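Local coordinates for IclR family transcriptional regulator (Brucella abortus, PDB 5WHM), which represses transcription as an IclR-type regulator, probably binding DNA through a helix-turn-helix domain and sensing a small-molecule effector through its C-terminal domain, at residues C[115-120]-C[233-238]; C[217-222]-C[253-258]; C[31-36]-C[81-86]. All coordinates share one frame; numbering follows the deposited sequence.

Contact 1 (C[115-120]-C[233-238]); sequences AKAAVA and FNCGGP. With ACY (acetic acid), chain J.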
ATOM      1  N   ALA C 115      13.255  22.781  11.200  1.00 48.03           N
ATOM      2  CA  ALA C 115      13.471  23.284   9.850  1.00 48.39           C
ATOM      3  C   ALA C 115      12.214  23.861   9.224  1.00 50.98           C
ATOM      4  O   ALA C 115      12.304  24.440   8.128  1.00 43.76           O
ATOM      5  CB  ALA C 115      14.008  22.169   8.941  1.00 46.08           C
ATOM      6  N   LYS C 116      11.056  23.668   9.866  1.00 50.02           N
ATOM      7  CA  LYS C 116       9.745  24.020   9.311  1.00 51.55           C
ATOM      8  C   LYS C 116       9.565  23.434   7.913  1.00 49.39           C
ATOM      9  O   LYS C 116       9.066  24.081   6.992  1.00 50.87           O
ATOM     10  CB  LYS C 116       9.533  25.542   9.322  1.00 59.19           C
ATOM     11  CG  LYS C 116       9.777  26.169  10.694  1.00 61.06           C
ATOM     12  CD  LYS C 116       9.244  27.591  10.774  1.00 69.56           C
ATOM     13  CE  LYS C 116       9.376  28.154  12.185  1.00 77.66           C
ATOM     14  NZ  LYS C 116       8.741  27.254  13.195  1.00 79.48           N
ATOM     15  N   ALA C 117       9.959  22.172   7.764  1.00 46.18           N
ATOM     16  CA  ALA C 117       9.937  21.537   6.460  1.00 44.20           C
ATOM     17  C   ALA C 117       9.723  20.032   6.634  1.00 41.52           C
ATOM     18  O   ALA C 117       9.961  19.472   7.705  1.00 54.38           O
ATOM     19  CB  ALA C 117      11.232  21.812   5.697  1.00 43.51           C
ATOM     20  N   ALA C 118       9.319  19.375   5.554  1.00 40.18           N
ATOM     21  CA  ALA C 118       9.038  17.940   5.606  1.00 37.96           C
ATOM     22  C   ALA C 118      10.319  17.096   5.656  1.00 48.64           C
ATOM     23  O   ALA C 118      11.287  17.350   4.928  1.00 35.41           O
ATOM     24  CB  ALA C 118       8.193  17.535   4.400  1.00 44.66           C
ATOM     25  N   VAL C 119      10.319  16.084   6.523  1.00 34.69           N
ATOM     26  CA  VAL C 119      11.403  15.109   6.635  1.00 32.96           C
ATOM     27  C   VAL C 119      10.817  13.745   6.276  1.00 31.49           C
ATOM     28  O   VAL C 119       9.735  13.388   6.767  1.00 31.88           O
ATOM     29  CB  VAL C 119      12.019  15.103   8.046  1.00 33.50           C
ATOM     30  CG1 VAL C 119      13.095  14.051   8.207  1.00 32.15           C
ATOM     31  CG2 VAL C 119      12.607  16.537   8.376  1.00 35.29           C
ATOM     32  N   ALA C 120      11.507  13.008   5.398  1.00 30.15           N
ATOM     33  CA  ALA C 120      10.976  11.746   4.882  1.00 29.04           C
ATOM     34  C   ALA C 120      12.033  10.656   4.985  1.00 28.02           C
ATOM     35  O   ALA C 120      13.243  10.925   5.079  1.00 28.34           O
ATOM     36  CB  ALA C 120      10.482  11.872   3.419  1.00 29.01           C
ATOM     37  N   PHE C 233      17.218   9.456   4.209  1.00 26.84           N
ATOM     38  CA  PHE C 233      16.420  10.466   4.887  1.00 33.06           C
ATOM     39  C   PHE C 233      16.610  11.802   4.199  1.00 30.24           C
ATOM     40  O   PHE C 233      17.724  12.141   3.791  1.00 31.65           O
ATOM     41  CB  PHE C 233      16.794  10.534   6.371  1.00 27.68           C
ATOM     42  CG  PHE C 233      16.558   9.230   7.087  1.00 30.03           C
ATOM     43  CD1 PHE C 233      17.507   8.202   7.020  1.00 31.63           C
ATOM     44  CD2 PHE C 233      15.348   8.993   7.753  1.00 30.89           C
ATOM     45  CE1 PHE C 233      17.250   6.942   7.636  1.00 32.01           C
ATOM     46  CE2 PHE C 233      15.097   7.766   8.385  1.00 30.42           C
ATOM     47  CZ  PHE C 233      16.059   6.741   8.342  1.00 30.80           C
ATOM     48  N   ASN C 234      15.530  12.551   4.008  1.00 30.59           N
ATOM     49  CA  ASN C 234      15.703  13.856   3.392  1.00 27.67           C
ATOM     50  C   ASN C 234      14.955  14.915   4.186  1.00 33.50           C
ATOM     51  O   ASN C 234      14.187  14.636   5.114  1.00 32.14           O
ATOM     52  CB  ASN C 234      15.270  13.888   1.906  1.00 27.13           C
ATOM     53  CG  ASN C 234      13.748  13.820   1.708  1.00 34.07           C
ATOM     54  OD1 ASN C 234      12.974  13.746   2.659  1.00 39.09           O
ATOM     55  ND2 ASN C 234      13.320  13.850   0.445  1.00 37.49           N
ATOM     56  N   CYS C 235      15.225  16.158   3.815  1.00 34.26           N
ATOM     57  CA  CYS C 235      14.544  17.296   4.405  1.00 32.80           C
ATOM     58  C   CYS C 235      14.478  18.320   3.290  1.00 38.14           C
ATOM     59  O   CYS C 235      15.515  18.665   2.711  1.00 35.27           O
ATOM     60  CB  CYS C 235      15.303  17.818   5.619  1.00 35.54           C
ATOM     61  SG  CYS C 235      14.528  19.297   6.358  1.00 39.38           S
ATOM     62  N   GLY C 236      13.280  18.770   2.950  1.00 37.32           N
ATOM     63  CA  GLY C 236      13.165  19.571   1.743  1.00 35.41           C
ATOM     64  C   GLY C 236      11.902  20.390   1.819  1.00 42.00           C
ATOM     65  O   GLY C 236      11.074  20.203   2.712  1.00 39.58           O
ATOM     66  N   GLY C 237      11.769  21.319   0.879  1.00 45.02           N
ATOM     67  CA  GLY C 237      10.616  22.184   0.855  1.00 42.24           C
ATOM     68  C   GLY C 237      10.786  23.340  -0.104  1.00 43.86           C
ATOM     69  O   GLY C 237      11.653  23.327  -0.978  1.00 39.61           O
ATOM     70  N   PRO C 238       9.924  24.347   0.025  1.00 43.59           N
ATOM     71  CA  PRO C 238       9.992  25.511  -0.864  1.00 42.53           C
ATOM     72  C   PRO C 238      11.378  26.139  -0.866  1.00 44.84           C
ATOM     73  O   PRO C 238      11.976  26.380   0.183  1.00 42.41           O
ATOM     74  CB  PRO C 238       8.935  26.463  -0.282  1.00 46.50           C
ATOM     75  CG  PRO C 238       8.170  25.641   0.795  1.00 46.21           C
ATOM     76  CD  PRO C 238       8.603  24.225   0.674  1.00 42.76           C
TER
HETATM   77  C   ACY J 302      14.166  15.498  -3.056  1.00 38.54           C
HETATM   78  O   ACY J 302      14.690  14.612  -2.332  1.00 40.29           O
HETATM   79  OXT ACY J 302      14.778  16.133  -3.959  1.00 36.10           O
HETATM   80  CH3 ACY J 302      12.713  15.818  -2.835  1.00 35.90           C
HETATM   81  O   HOH W   1      11.205  15.684   2.809  1.00 27.66           O
HETATM   82  O   HOH W   2       8.569  20.964   3.414  1.00 47.82           O

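Contact 2 (C[217-222]-C[253-258]); sequences NSVAVP and PRLIEM. With ACY (acetic acid), chain J.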
ATOM      1  N   ASN C 217      13.793  22.719  -2.872  1.00 41.39           N
ATOM      2  CA  ASN C 217      15.168  22.364  -2.540  1.00 40.90           C
ATOM      3  C   ASN C 217      15.155  21.326  -1.429  1.00 40.44           C
ATOM      4  O   ASN C 217      14.272  21.335  -0.569  1.00 39.78           O
ATOM      5  CB  ASN C 217      15.978  23.548  -2.062  1.00 39.83           C
ATOM      6  CG  ASN C 217      16.115  24.626  -3.104  1.00 44.93           C
ATOM      7  OD1 ASN C 217      15.896  24.401  -4.291  1.00 44.16           O
ATOM      8  ND2 ASN C 217      16.507  25.810  -2.662  1.00 46.22           N
ATOM      9  N   SER C 218      16.172  20.469  -1.420  1.00 35.06           N
ATOM     10  CA  SER C 218      16.171  19.379  -0.466  1.00 30.09           C
ATOM     11  C   SER C 218      17.577  18.819  -0.324  1.00 34.93           C
ATOM     12  O   SER C 218      18.432  18.993  -1.209  1.00 35.48           O
ATOM     13  CB  SER C 218      15.169  18.298  -0.935  1.00 43.27           C
ATOM     14  OG  SER C 218      15.463  17.042  -0.377  1.00 47.50           O
ATOM     15  N   VAL C 219      17.828  18.204   0.828  1.00 31.81           N
ATOM     16  CA  VAL C 219      19.124  17.594   1.128  1.00 29.13           C
ATOM     17  C   VAL C 219      18.816  16.202   1.649  1.00 32.29           C
ATOM     18  O   VAL C 219      17.801  16.007   2.315  1.00 28.46           O
ATOM     19  CB  VAL C 219      19.925  18.408   2.173  1.00 34.79           C
ATOM     20  CG1 VAL C 219      19.131  18.573   3.472  1.00 31.71           C
ATOM     21  CG2 VAL C 219      21.309  17.792   2.461  1.00 33.99           C
ATOM     22  N   ALA C 220      19.678  15.233   1.349  1.00 31.99           N
ATOM     23  CA  ALA C 220      19.397  13.854   1.755  1.00 29.57           C
ATOM     24  C   ALA C 220      20.670  13.179   2.234  1.00 32.65           C
ATOM     25  O   ALA C 220      21.785  13.523   1.797  1.00 32.54           O
ATOM     26  CB  ALA C 220      18.776  13.021   0.608  1.00 27.37           C
ATOM     27  N   VAL C 221      20.495  12.227   3.145  1.00 28.72           N
ATOM     28  CA  VAL C 221      21.607  11.497   3.759  1.00 31.09           C
ATOM     29  C   VAL C 221      21.242  10.020   3.787  1.00 33.03           C
ATOM     30  O   VAL C 221      20.170   9.666   4.312  1.00 30.31           O
ATOM     31  CB  VAL C 221      21.900  11.994   5.182  1.00 33.36           C
ATOM     32  CG1 VAL C 221      22.885  11.070   5.889  1.00 32.89           C
ATOM     33  CG2 VAL C 221      22.440  13.439   5.158  1.00 33.69           C
ATOM     34  N   PRO C 222      22.070   9.126   3.256  1.00 32.73           N
ATOM     35  CA  PRO C 222      21.708   7.706   3.236  1.00 32.10           C
ATOM     36  C   PRO C 222      22.173   6.991   4.502  1.00 36.88           C
ATOM     37  O   PRO C 222      23.029   7.467   5.247  1.00 35.42           O
ATOM     38  CB  PRO C 222      22.457   7.186   2.002  1.00 31.32           C
ATOM     39  CG  PRO C 222      23.767   8.022   2.026  1.00 33.35           C
ATOM     40  CD  PRO C 222      23.382   9.374   2.620  1.00 29.50           C
ATOM     41  N   PRO C 253      24.127  19.171   7.853  1.00 41.84           N
ATOM     42  CA  PRO C 253      24.804  18.660   9.064  1.00 41.83           C
ATOM     43  C   PRO C 253      23.851  18.118  10.126  1.00 41.30           C
ATOM     44  O   PRO C 253      24.106  17.045  10.690  1.00 46.02           O
ATOM     45  CB  PRO C 253      25.595  19.890   9.551  1.00 46.34           C
ATOM     46  CG  PRO C 253      25.951  20.595   8.278  1.00 48.61           C
ATOM     47  CD  PRO C 253      24.723  20.454   7.406  1.00 42.14           C
ATOM     48  N   ARG C 254      22.745  18.808  10.404  1.00 40.79           N
ATOM     49  CA  ARG C 254      21.759  18.256  11.336  1.00 40.98           C
ATOM     50  C   ARG C 254      21.180  16.939  10.836  1.00 37.91           C
ATOM     51  O   ARG C 254      20.889  16.039  11.632  1.00 38.20           O
ATOM     52  CB  ARG C 254      20.627  19.251  11.569  1.00 45.18           C
ATOM     53  CG  ARG C 254      21.053  20.485  12.292  1.00 58.50           C
ATOM     54  CD  ARG C 254      19.957  21.509  12.213  1.00 65.74           C
ATOM     55  NE  ARG C 254      19.265  21.612  13.481  1.00 71.57           N
ATOM     56  CZ  ARG C 254      19.464  22.591  14.351  1.00 68.23           C
ATOM     57  NH1 ARG C 254      20.317  23.563  14.073  1.00 70.51           N
ATOM     58  NH2 ARG C 254      18.793  22.598  15.487  1.00 64.72           N
ATOM     59  N   LEU C 255      20.978  16.814   9.528  1.00 36.07           N
ATOM     60  CA  LEU C 255      20.406  15.567   9.019  1.00 34.48           C
ATOM     61  C   LEU C 255      21.406  14.428   9.169  1.00 35.39           C
ATOM     62  O   LEU C 255      21.024  13.290   9.477  1.00 35.06           O
ATOM     63  CB  LEU C 255      19.970  15.750   7.562  1.00 32.86           C
ATOM     64  CG  LEU C 255      19.308  14.593   6.807  1.00 35.19           C
ATOM     65  CD1 LEU C 255      18.062  14.033   7.555  1.00 34.65           C
ATOM     66  CD2 LEU C 255      18.931  15.058   5.406  1.00 34.26           C
ATOM     67  N   ILE C 256      22.699  14.729   8.962  1.00 36.87           N
ATOM     68  CA  ILE C 256      23.750  13.728   9.137  1.00 40.31           C
ATOM     69  C   ILE C 256      23.788  13.244  10.578  1.00 46.55           C
ATOM     70  O   ILE C 256      23.946  12.046  10.841  1.00 46.10           O
ATOM     71  CB  ILE C 256      25.111  14.298   8.711  1.00 44.46           C
ATOM     72  CG1 ILE C 256      25.171  14.488   7.191  1.00 38.95           C
ATOM     73  CG2 ILE C 256      26.291  13.418   9.236  1.00 42.89           C
ATOM     74  CD1 ILE C 256      26.437  15.341   6.772  1.00 41.04           C
ATOM     75  N   GLU C 257      23.665  14.170  11.532  1.00 49.16           N
ATOM     76  CA  GLU C 257      23.657  13.787  12.938  1.00 48.91           C
ATOM     77  C   GLU C 257      22.416  12.961  13.274  1.00 41.50           C
ATOM     78  O   GLU C 257      22.500  12.005  14.050  1.00 46.73           O
ATOM     79  CB  GLU C 257      23.731  15.034  13.820  1.00 52.46           C
ATOM     80  CG  GLU C 257      23.682  14.748  15.313  1.00 64.41           C
ATOM     81  CD  GLU C 257      24.839  13.877  15.813  1.00 77.93           C
ATOM     82  OE1 GLU C 257      25.880  13.776  15.116  1.00 82.21           O
ATOM     83  OE2 GLU C 257      24.702  13.297  16.918  1.00 84.38           O
HETATM   84  N   MSE C 258      21.273  13.324  12.708  1.00 39.21           N
HETATM   85  CA  MSE C 258      20.017  12.563  12.917  1.00 37.90           C
HETATM   86  C   MSE C 258      20.167  11.126  12.438  1.00 41.39           C
HETATM   87  O   MSE C 258      19.819  10.186  13.148  1.00 38.42           O
HETATM   88  CB  MSE C 258      18.836  13.225  12.200  1.00 35.99           C
HETATM   89  CG  MSE C 258      17.424  12.597  12.586  1.00 35.35           C
HETATM   90 SE   MSE C 258      16.097  13.140  11.276  0.63 38.10          SE
HETATM   91  CE  MSE C 258      16.502  11.888   9.825  1.00 37.50           C
TER
HETATM   92  C   ACY J 302      14.166  15.498  -3.056  1.00 38.54           C
HETATM   93  O   ACY J 302      14.690  14.612  -2.332  1.00 40.29           O
HETATM   94  OXT ACY J 302      14.778  16.133  -3.959  1.00 36.10           O
HETATM   95  CH3 ACY J 302      12.713  15.818  -2.835  1.00 35.90           C

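Contact 3 (C[31-36]-C[81-86]); sequences EVLRCF and YQLDIG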
ATOM      1  N   GLU C  31       4.435  -7.424 -13.695  1.00 26.58           N
ATOM      2  CA  GLU C  31       4.726  -6.363 -14.657  1.00 30.12           C
ATOM      3  C   GLU C  31       3.436  -5.696 -15.150  1.00 29.50           C
ATOM      4  O   GLU C  31       3.401  -4.476 -15.349  1.00 22.97           O
ATOM      5  CB  GLU C  31       5.516  -6.962 -15.813  1.00 32.74           C
ATOM      6  CG  GLU C  31       6.535  -6.079 -16.453  1.00 42.54           C
ATOM      7  CD  GLU C  31       7.488  -5.366 -15.470  1.00 46.62           C
ATOM      8  OE1 GLU C  31       8.079  -5.994 -14.569  1.00 47.41           O
ATOM      9  OE2 GLU C  31       7.653  -4.154 -15.629  1.00 50.30           O
ATOM     10  N   VAL C  32       2.367  -6.476 -15.361  1.00 23.83           N
ATOM     11  CA  VAL C  32       1.059  -5.894 -15.669  1.00 24.26           C
ATOM     12  C   VAL C  32       0.594  -4.979 -14.530  1.00 22.54           C
ATOM     13  O   VAL C  32       0.154  -3.849 -14.759  1.00 25.89           O
ATOM     14  CB  VAL C  32       0.018  -7.008 -15.944  1.00 27.03           C
ATOM     15  CG1 VAL C  32      -1.429  -6.433 -15.906  1.00 20.56           C
ATOM     16  CG2 VAL C  32       0.302  -7.715 -17.298  1.00 22.11           C
ATOM     17  N   LEU C  33       0.660  -5.458 -13.287  1.00 21.19           N
ATOM     18  CA  LEU C  33       0.216  -4.611 -12.177  1.00 22.90           C
ATOM     19  C   LEU C  33       1.065  -3.350 -12.059  1.00 22.81           C
ATOM     20  O   LEU C  33       0.550  -2.293 -11.676  1.00 22.47           O
ATOM     21  CB  LEU C  33       0.260  -5.379 -10.856  1.00 22.77           C
ATOM     22  CG  LEU C  33      -0.786  -6.483 -10.708  1.00 23.48           C
ATOM     23  CD1 LEU C  33      -0.474  -7.310  -9.449  1.00 24.49           C
ATOM     24  CD2 LEU C  33      -2.197  -5.846 -10.655  1.00 20.35           C
ATOM     25  N   ARG C  34       2.352  -3.423 -12.423  1.00 22.50           N
ATOM     26  CA  ARG C  34       3.197  -2.220 -12.361  1.00 27.11           C
ATOM     27  C   ARG C  34       2.847  -1.181 -13.421  1.00 29.68           C
ATOM     28  O   ARG C  34       3.368  -0.057 -13.352  1.00 27.72           O
ATOM     29  CB  ARG C  34       4.672  -2.585 -12.516  1.00 31.13           C
ATOM     30  CG  ARG C  34       5.304  -3.286 -11.328  1.00 30.39           C
ATOM     31  CD  ARG C  34       6.833  -3.338 -11.537  1.00 42.59           C
ATOM     32  NE  ARG C  34       7.551  -3.892 -10.389  1.00 49.09           N
ATOM     33  CZ  ARG C  34       8.217  -3.163  -9.489  1.00 47.97           C
ATOM     34  NH1 ARG C  34       8.848  -3.764  -8.471  1.00 45.07           N
ATOM     35  NH2 ARG C  34       8.263  -1.839  -9.609  1.00 42.59           N
ATOM     36  N   CYS C  35       2.021  -1.528 -14.414  1.00 25.72           N
ATOM     37  CA  CYS C  35       1.615  -0.550 -15.426  1.00 28.55           C
ATOM     38  C   CYS C  35       0.732   0.532 -14.837  1.00 30.39           C
ATOM     39  O   CYS C  35       0.629   1.615 -15.412  1.00 26.49           O
ATOM     40  CB  CYS C  35       0.840  -1.232 -16.554  1.00 30.38           C
ATOM     41  SG  CYS C  35       1.883  -2.185 -17.626  1.00 30.93           S
ATOM     42  N   PHE C  36       0.039   0.222 -13.742  1.00 24.16           N
ATOM     43  CA  PHE C  36      -0.865   1.160 -13.088  1.00 31.03           C
ATOM     44  C   PHE C  36      -0.065   2.036 -12.137  1.00 32.55           C
ATOM     45  O   PHE C  36       0.759   1.538 -11.357  1.00 33.90           O
ATOM     46  CB  PHE C  36      -1.975   0.407 -12.347  1.00 21.55           C
ATOM     47  CG  PHE C  36      -2.871  -0.401 -13.264  1.00 24.43           C
ATOM     48  CD1 PHE C  36      -2.494  -1.665 -13.670  1.00 24.88           C
ATOM     49  CD2 PHE C  36      -4.079   0.119 -13.734  1.00 27.79           C
ATOM     50  CE1 PHE C  36      -3.295  -2.418 -14.538  1.00 29.21           C
ATOM     51  CE2 PHE C  36      -4.903  -0.630 -14.574  1.00 29.22           C
ATOM     52  CZ  PHE C  36      -4.515  -1.899 -14.983  1.00 29.55           C
ATOM     53  N   TYR C  81      -9.572  -1.669 -17.029  1.00 25.53           N
ATOM     54  CA  TYR C  81      -9.179  -2.161 -15.715  1.00 24.65           C
ATOM     55  C   TYR C  81      -8.656  -1.041 -14.812  1.00 28.71           C
ATOM     56  O   TYR C  81      -8.088  -0.044 -15.278  1.00 28.54           O
ATOM     57  CB  TYR C  81      -8.078  -3.224 -15.801  1.00 24.10           C
ATOM     58  CG  TYR C  81      -8.439  -4.344 -16.756  1.00 30.41           C
ATOM     59  CD1 TYR C  81      -9.257  -5.411 -16.350  1.00 31.00           C
ATOM     60  CD2 TYR C  81      -8.003  -4.311 -18.065  1.00 30.44           C
ATOM     61  CE1 TYR C  81      -9.600  -6.455 -17.258  1.00 29.58           C
ATOM     62  CE2 TYR C  81      -8.342  -5.321 -18.971  1.00 31.94           C
ATOM     63  CZ  TYR C  81      -9.137  -6.380 -18.559  1.00 27.12           C
ATOM     64  OH  TYR C  81      -9.465  -7.350 -19.486  1.00 39.46           O
ATOM     65  N   GLN C  82      -8.799  -1.266 -13.503  1.00 26.35           N
ATOM     66  CA  GLN C  82      -8.164  -0.463 -12.464  1.00 27.62           C
ATOM     67  C   GLN C  82      -7.703  -1.400 -11.368  1.00 25.67           C
ATOM     68  O   GLN C  82      -8.266  -2.497 -11.202  1.00 24.37           O
ATOM     69  CB  GLN C  82      -9.126   0.573 -11.869  1.00 24.60           C
ATOM     70  CG  GLN C  82      -9.631   1.578 -12.808  1.00 30.09           C
ATOM     71  CD  GLN C  82     -10.343   2.684 -12.066  1.00 39.88           C
ATOM     72  OE1 GLN C  82     -11.330   2.443 -11.374  1.00 42.52           O
ATOM     73  NE2 GLN C  82      -9.829   3.906 -12.188  1.00 39.54           N
ATOM     74  N   LEU C  83      -6.689  -0.969 -10.614  1.00 21.01           N
ATOM     75  CA  LEU C  83      -6.270  -1.723  -9.430  1.00 22.93           C
ATOM     76  C   LEU C  83      -7.450  -1.827  -8.459  1.00 22.59           C
ATOM     77  O   LEU C  83      -8.224  -0.880  -8.300  1.00 21.13           O
ATOM     78  CB  LEU C  83      -5.095  -1.030  -8.709  1.00 19.63           C
ATOM     79  CG  LEU C  83      -3.781  -0.991  -9.530  1.00 20.29           C
ATOM     80  CD1 LEU C  83      -2.745  -0.133  -8.777  1.00 17.93           C
ATOM     81  CD2 LEU C  83      -3.257  -2.408  -9.769  1.00 20.31           C
ATOM     82  N   ASP C  84      -7.535  -2.951  -7.745  1.00 20.59           N
ATOM     83  CA  ASP C  84      -8.629  -3.126  -6.800  1.00 23.69           C
ATOM     84  C   ASP C  84      -8.092  -3.465  -5.403  1.00 18.90           C
ATOM     85  O   ASP C  84      -6.880  -3.622  -5.184  1.00 21.68           O
ATOM     86  CB  ASP C  84      -9.615  -4.199  -7.311  1.00 21.73           C
ATOM     87  CG  ASP C  84     -11.038  -4.053  -6.721  1.00 30.18           C
ATOM     88  OD1 ASP C  84     -11.318  -3.158  -5.882  1.00 32.87           O
ATOM     89  OD2 ASP C  84     -11.891  -4.864  -7.138  1.00 35.29           O
ATOM     90  N   ILE C  85      -9.047  -3.585  -4.468  1.00 20.72           N
ATOM     91  CA  ILE C  85      -8.789  -3.642  -3.027  1.00 27.07           C
ATOM     92  C   ILE C  85      -7.823  -4.754  -2.672  1.00 24.70           C
ATOM     93  O   ILE C  85      -7.067  -4.644  -1.695  1.00 22.97           O
ATOM     94  CB  ILE C  85     -10.110  -3.862  -2.244  1.00 35.04           C
ATOM     95  CG1 ILE C  85     -11.182  -2.846  -2.661  1.00 42.75           C
ATOM     96  CG2 ILE C  85      -9.832  -3.830  -0.718  1.00 30.54           C
ATOM     97  CD1 ILE C  85     -10.688  -1.378  -2.624  1.00 39.03           C
ATOM     98  N   GLY C  86      -7.870  -5.870  -3.402  1.00 19.18           N
ATOM     99  CA  GLY C  86      -6.991  -6.958  -3.034  1.00 19.81           C
ATOM    100  C   GLY C  86      -5.524  -6.593  -3.102  1.00 22.01           C
ATOM    101  O   GLY C  86      -4.709  -7.236  -2.439  1.00 23.11           O
TER

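Contact 1 (C[115-120]-C[233-238])
An antiparallel pairing of two central strands makes this contact, where strand 118-125 begins and strand 229-238 ends within the six-stranded sheet of the C-terminal domain. Ala-120 and Asn-234 form a hydrogen-bonded pair: Asn-234 N reaches Ala-120 O at 3.0 Å within the carbonyl plane, while Ala-120 N meets Asn-234 O at 3.1 Å from above that carbonyl's plane. One step back, Val-119 and Cys-235 are a non-hydrogen-bonded pair, and their CA atoms close to 4.4 Å. Gly-236 N donates to Ala-118 O almost along the C=O axis (163°). At the Ala-118 to Gly-236 step the pairing loosens: the bond from Ala-118 N to Gly-236 O is weak, and a water bridges the two atoms. On one face, Cys-235 SG stands anti to its backbone N (chi1 178°) and lies 3.9 Å from both Val-119 CG2 and Ala-115 CB; helices 101-115 and 244-265 close over this apolar side. The other face carries Asn-234 beside the methyls of Ala-118 and Ala-120. Asn-234 CG takes the crowded position between backbone N and carbonyl carbon (chi1 72°), which brings OD1 to 3.2 Å from Ala-120 N, a weak second bond for that N-H, and a second water donates to OD1 and to Ala-118 O. Its ND2 bonds to Tyr-131 OH and, at 3.2 Å, to atom O of a bound acetic acid (ACY), probably from the crystallisation liquor. The same molecule is hydrogen-bonded to Ser-157 OG and Val-158 N, consistent with the small-molecule pocket lined by one face of the sheet in the GAF-like effector domain of IclR regulators.

Contact 2 (C[217-222]-C[253-258])
Helix-on-sheet packing of the GAF-like C-terminal domain is exemplified here by the long C-terminal helix 244-265 lying against strand 216-225. The local axes of 217-222 and 253-258 run 27° apart and approach to 8.2 Å, a spacing filled by branched aliphatic side chains. Val-219 and Val-221, two residues apart on the strand, direct their CB atoms toward the helix, whereas Ala-220 turns its methyl to the opposite face, against helix 157-165. Leu-255 is the principal partner. With CG anti to its backbone N (chi1 -179°), it extends toward the strand; the leucine and each valine lie alongside one another, pointing opposite ways. Its CD2 lies against the strand backbone, 3.4 Å from Val-219 O, with Val-219 CG1 at 4.0 Å. Ile-256 meets Val-221 at about a right angle, and Tyr-205 packs against this isoleucine and both valines. On the face of the sheet away from the helix, Ser-218 OG hydrogen-bonds Ser-157 OG beside the bound acetic acid, so one strand serves an apolar core and a polar site at once. Val-221 CG2, set beside the backbone N, meets two helix residues together, Leu-255 CG at 3.7 Å and Ile-256 CG1 at 3.6 Å.

Contact 3 (C[31-36]-C[81-86])
Leu-33, Phe-36 and Leu-83 share one first torsion, each with CG anti to the carbonyl carbon and beside the backbone N, and from three different backbone positions this brings their side chains into one apolar cluster. For Phe-36, chi1 of -63° sends the ring from the end of a type I turn, Leu-33 to Phe-36, toward strand 81-83. The turn is closed by Phe-36 N bonding to Leu-33 O, and that same carbonyl oxygen lies in plane at the edge of the ring. Leu-83 leaves its strand with chi1 -66° and an extended chi2 of 173°, so that its branched end turns in to the helix. Its CG sits 3.6 Å from Phe-36 CB, with CD1 at 3.7 Å from the same atom, as the two side chains lie antiparallel, side by side. Leu-83 CD2 lies between Phe-36 and Leu-33, beside the phenylalanine and 3.7 Å from Leu-33 CD2, where the two leucines meet at a slant, tip to tip. At its far end the ring meets main chain as well as side chain: Phe-36 CE2 comes to 3.3 Å from Tyr-81 O, which lies near the ring plane at the edge, and Phe-36 CZ to 3.9 Å from Tyr-81 CB. The tyrosine ring turns off from the cluster, its hydroxyl making weak bonds to Asn-45 and Thr-63. The cluster belongs to the winged helix-turn-helix fold of IclR regulators, joining helix 24-33 and the turn after it to strand 81-83, the second strand of the wing hairpin. Leu-72 of strand 72-74 packs on Leu-33, Phe-36 and Leu-83, Ile-48 of helix 45-52 on Phe-36, and Leu-66 of helix 56-69 on Leu-33, while Met-94 of the second subunit packs on Leu-83.

How the contacts relate
From the N terminus, contact 3 comes first: it closes a loop from 31-36 to 81-86 that holds helices 45-52 and 56-69 and the first wing strand (72-74) of the helix-turn-helix part, which probably binds DNA. Contacts 1 and 2 follow and cross, because 217-222 lies between the two segments of contact 1, and 233-238 between those of contact 2. They share the large sheet, where strands 216-225 and 229-238 are neighbours; Phe-233 O lies 2.8 Å from Val-221 N, a probable hydrogen bond. Contact 1 joins strands within the sheet, and contact 2 joins that sheet to the last helix. Contact 3 lies on the opposite side of the chain's centre, its centre about 31 Å from that of contact 1.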